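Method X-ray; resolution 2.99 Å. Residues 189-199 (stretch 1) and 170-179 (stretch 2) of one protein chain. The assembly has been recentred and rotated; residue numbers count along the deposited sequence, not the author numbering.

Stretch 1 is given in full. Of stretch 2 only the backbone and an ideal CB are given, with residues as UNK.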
# COMPACT_ATOMS: atom_id res chain seq x y z
N HIS G 189 -15.54 48.13 7.77
CA HIS G 189 -14.23 48.39 7.17
C HIS G 189 -13.02 47.92 7.99
O HIS G 189 -11.91 47.86 7.47
CB HIS G 189 -14.06 49.88 6.87
CG HIS G 189 -12.87 50.18 6.02
ND1 HIS G 189 -11.63 50.48 6.54
CD2 HIS G 189 -12.72 50.14 4.68
CE1 HIS G 189 -10.78 50.66 5.55
NE2 HIS G 189 -11.41 50.45 4.40
N LEU G 190 -13.22 47.59 9.27
CA LEU G 190 -12.10 47.07 10.05
C LEU G 190 -11.71 45.70 9.54
O LEU G 190 -10.53 45.34 9.54
CB LEU G 190 -12.44 47.00 11.55
CG LEU G 190 -11.34 46.45 12.46
CD1 LEU G 190 -9.99 47.13 12.21
CD2 LEU G 190 -11.71 46.56 13.94
N THR G 191 -12.69 44.93 9.09
CA THR G 191 -12.44 43.58 8.59
C THR G 191 -11.68 43.60 7.27
O THR G 191 -11.00 42.63 6.93
CB THR G 191 -13.75 42.80 8.41
OG1 THR G 191 -13.45 41.49 7.91
CG2 THR G 191 -14.68 43.51 7.44
N THR G 192 -11.78 44.70 6.53
CA THR G 192 -11.09 44.83 5.25
C THR G 192 -9.63 45.21 5.47
O THR G 192 -8.73 44.66 4.82
CB THR G 192 -11.77 45.88 4.35
OG1 THR G 192 -13.08 45.43 3.99
CG2 THR G 192 -10.96 46.11 3.08
N HIS G 193 -9.40 46.15 6.38
CA HIS G 193 -8.05 46.57 6.73
C HIS G 193 -7.26 45.40 7.31
O HIS G 193 -6.08 45.22 7.01
CB HIS G 193 -8.09 47.73 7.73
CG HIS G 193 -6.75 48.32 8.03
ND1 HIS G 193 -6.21 48.35 9.29
CD2 HIS G 193 -5.84 48.91 7.22
CE1 HIS G 193 -5.03 48.93 9.26
NE2 HIS G 193 -4.78 49.28 8.01
N ILE G 194 -7.93 44.60 8.14
CA ILE G 194 -7.33 43.39 8.69
C ILE G 194 -6.96 42.42 7.57
O ILE G 194 -5.86 41.86 7.57
CB ILE G 194 -8.29 42.69 9.68
CG1 ILE G 194 -8.34 43.45 11.00
CG2 ILE G 194 -7.86 41.25 9.93
CD1 ILE G 194 -7.02 43.47 11.75
N ASN G 195 -7.86 42.25 6.61
CA ASN G 195 -7.63 41.37 5.47
C ASN G 195 -6.39 41.75 4.67
O ASN G 195 -5.73 40.89 4.09
CB ASN G 195 -8.85 41.36 4.55
CG ASN G 195 -9.96 40.45 5.05
OD1 ASN G 195 -9.89 39.92 6.16
ND2 ASN G 195 -10.99 40.27 4.23
N SER G 196 -6.07 43.04 4.64
CA SER G 196 -4.88 43.52 3.95
C SER G 196 -3.62 43.04 4.65
O SER G 196 -2.67 42.59 4.01
CB SER G 196 -4.89 45.05 3.86
OG SER G 196 -5.92 45.50 3.00
N GLN G 197 -3.61 43.14 5.98
CA GLN G 197 -2.47 42.72 6.77
C GLN G 197 -2.26 41.21 6.65
O GLN G 197 -1.13 40.73 6.61
CB GLN G 197 -2.66 43.10 8.24
CG GLN G 197 -3.24 44.50 8.45
CD GLN G 197 -2.41 45.59 7.80
OE1 GLN G 197 -1.40 46.03 8.35
NE2 GLN G 197 -2.84 46.04 6.63
N ILE G 198 -3.37 40.47 6.59
CA ILE G 198 -3.32 39.02 6.46
C ILE G 198 -2.74 38.60 5.12
O ILE G 198 -1.91 37.69 5.05
CB ILE G 198 -4.73 38.41 6.63
CG1 ILE G 198 -5.29 38.71 8.02
CG2 ILE G 198 -4.69 36.90 6.40
CD1 ILE G 198 -6.68 38.17 8.25
N ALA G 199 -3.18 39.26 4.05
CA ALA G 199 -2.73 38.94 2.70
C ALA G 199 -1.22 39.10 2.55
O ALA G 199 -0.57 38.33 1.85
CB ALA G 199 -3.46 39.81 1.69
N UNK G 170 -0.13 41.55 17.69
CA UNK G 170 0.15 42.48 16.60
C UNK G 170 -1.15 43.10 16.09
O UNK G 170 -1.21 44.30 15.83
CB UNK G 170 0.89 41.77 15.46
N UNK G 171 -2.18 42.27 15.95
CA UNK G 171 -3.47 42.73 15.44
C UNK G 171 -4.16 43.69 16.40
O UNK G 171 -4.99 44.50 15.98
CB UNK G 171 -4.38 41.53 15.17
N UNK G 172 -3.84 43.60 17.68
CA UNK G 172 -4.35 44.56 18.65
C UNK G 172 -3.73 45.92 18.36
O UNK G 172 -4.43 46.93 18.32
CB UNK G 172 -4.05 44.11 20.08
N UNK G 173 -2.42 45.93 18.17
CA UNK G 173 -1.70 47.13 17.77
C UNK G 173 -2.28 47.68 16.47
O UNK G 173 -2.44 48.89 16.30
CB UNK G 173 -0.21 46.84 17.61
N UNK G 174 -2.61 46.77 15.55
CA UNK G 174 -3.24 47.14 14.29
C UNK G 174 -4.55 47.86 14.53
O UNK G 174 -4.75 48.98 14.06
CB UNK G 174 -3.47 45.90 13.42
N UNK G 175 -5.44 47.23 15.29
CA UNK G 175 -6.75 47.80 15.59
C UNK G 175 -6.63 49.04 16.48
O UNK G 175 -7.37 50.01 16.30
CB UNK G 175 -7.64 46.75 16.27
N UNK G 176 -5.69 49.02 17.42
CA UNK G 176 -5.48 50.15 18.31
C UNK G 176 -5.05 51.40 17.54
O UNK G 176 -5.56 52.50 17.79
CB UNK G 176 -4.43 49.80 19.37
N UNK G 177 -4.13 51.23 16.60
CA UNK G 177 -3.66 52.34 15.78
C UNK G 177 -4.64 52.59 14.63
O UNK G 177 -4.53 53.59 13.93
CB UNK G 177 -2.26 52.06 15.24
N UNK G 178 -5.58 51.68 14.46
CA UNK G 178 -6.57 51.79 13.38
C UNK G 178 -7.51 52.97 13.55
O UNK G 178 -8.16 53.11 14.59
CB UNK G 178 -7.39 50.50 13.29
N UNK G 179 -7.58 53.82 12.53
CA UNK G 179 -8.43 55.00 12.58
C UNK G 179 -9.63 54.89 11.66
O UNK G 179 -9.49 54.62 10.46
CB UNK G 179 -7.62 56.25 12.22

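The two segments meet as helices whose axes approach to 11.0 Å and run at 135° to one another, so residues of stretch 2 about one turn apart should face stretch 1.

Position 170 has helical backbone angles and nothing of stretch 1 within 5.5 Å of its CB, so the contact sets no demand; it is Thr170, whose OG1 is hydrogen-bonded elsewhere in the structure.

At 171 the CA-to-CB bond points sideways, and the ideal CB lies 4.7 Å from Ile194 CD1. Farther along stretch 1 lie the aliphatic parts of Gln197 and Ile198, too distant for a short side chain. A long apolar residue, such as leucine, methionine or an aromatic, would suit. The residue is Phe171. With chi1 m, its ring carries Phe171 CZ to 3.9 Å from Ile198 CG1 and Phe171 CE1 to 4.1 Å from Gln197 CB, while Ile194 CD1 sits over one face.

Positions 172 and 173 meet no part of stretch 1, and many helix-compatible residues would serve; they are Lys172, whose CA-to-CB bond points away, and Ile173.

At 174 the bond points toward stretch 1. The ideal CB is 4.6 Å from Ile194 CD1, 5.2 Å from Gln197 CG and 5.4 Å from His193 CE1, so a compact apolar side chain such as alanine, valine or isoleucine is plausible. Val174 fills the place: its CG1 packs 3.9 Å from Ile194 CD1 and reaches 4.0 Å from His193 ND1.

At 175 the CA-to-CB bond points sideways, with the ideal CB 4.7 Å from Leu190 CD2. Aliphatic neighbours favour valine, leucine, isoleucine or methionine. Ile175 places CG1 3.9 Å from Leu190 CD1 and 4.3 Å from Ile194 CD1.

Positions 176 and 177 make no contact and could readily be polar; Gln176 and Asp177 each have a side-chain oxygen hydrogen-bonded elsewhere in the structure.

Position 178 has left helical geometry, and its CA-to-CB bond points toward stretch 1, the ideal CB 4.4 Å from Leu190 CD1 and 4.7 Å from His193 ND1. Beyond lies the imidazole of His189. Leucine, methionine or an aromatic could cover the leucine, but a long side chain with a polar tip could also engage the histidine. Tyr178 does both. Leu190 CD1 stands over its ring face, 3.6 Å from the centroid of the Tyr178 ring, in a CH-pi contact. Tyr178 OH forms a 2.9 Å hydrogen bond with His189 ND1, meeting that ring at its edge. The His193 ring lies obliquely alongside, with His193 ND1 3.3 Å from Tyr178 CD1.

Stretch 1 sets no requirement at 179, where many residues would serve; it is Gln179.

Stretch 2, residues 170-179: TFKIVIQDYQ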
# COMPACT_ATOMS: atom_id res chain seq x y z
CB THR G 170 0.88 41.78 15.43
OG1 THR G 170 2.19 41.37 15.86
CG2 THR G 170 1.01 42.71 14.24
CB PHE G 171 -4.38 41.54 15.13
CG PHE G 171 -4.10 40.90 13.79
CD1 PHE G 171 -3.26 41.52 12.88
CD2 PHE G 171 -4.68 39.69 13.46
CE1 PHE G 171 -3.00 40.93 11.65
CE2 PHE G 171 -4.43 39.11 12.23
CZ PHE G 171 -3.59 39.73 11.33
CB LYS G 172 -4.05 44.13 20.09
CG LYS G 172 -4.39 42.69 20.39
CD LYS G 172 -4.56 42.44 21.88
CE LYS G 172 -3.67 43.34 22.72
NZ LYS G 172 -3.83 43.04 24.17
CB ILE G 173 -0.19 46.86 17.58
CG1 ILE G 173 0.43 46.37 18.89
CG2 ILE G 173 0.53 48.11 17.08
CD1 ILE G 173 0.85 47.48 19.83
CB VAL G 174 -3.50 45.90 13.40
CG1 VAL G 174 -4.38 46.27 12.22
CG2 VAL G 174 -2.18 45.30 12.93
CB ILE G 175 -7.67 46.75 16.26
CG1 ILE G 175 -8.08 45.68 15.24
CG2 ILE G 175 -8.92 47.40 16.84
CD1 ILE G 175 -8.93 44.57 15.81
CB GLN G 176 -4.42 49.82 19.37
CG GLN G 176 -4.15 50.94 20.36
CD GLN G 176 -5.31 51.18 21.31
OE1 GLN G 176 -6.31 51.80 20.95
NE2 GLN G 176 -5.18 50.68 22.54
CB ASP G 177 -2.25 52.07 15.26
CG ASP G 177 -1.19 52.21 16.33
OD1 ASP G 177 -1.45 52.89 17.34
OD2 ASP G 177 -0.08 51.65 16.16
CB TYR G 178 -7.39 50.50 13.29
CG TYR G 178 -8.49 50.54 12.26
CD1 TYR G 178 -8.21 50.40 10.90
CD2 TYR G 178 -9.81 50.69 12.64
CE1 TYR G 178 -9.22 50.43 9.96
CE2 TYR G 178 -10.83 50.73 11.71
CZ TYR G 178 -10.53 50.59 10.37
OH TYR G 178 -11.54 50.62 9.44
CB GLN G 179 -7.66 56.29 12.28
CG GLN G 179 -7.41 57.14 13.51
CD GLN G 179 -8.67 57.36 14.32
OE1 GLN G 179 -8.71 57.08 15.52
NE2 GLN G 179 -9.71 57.88 13.67
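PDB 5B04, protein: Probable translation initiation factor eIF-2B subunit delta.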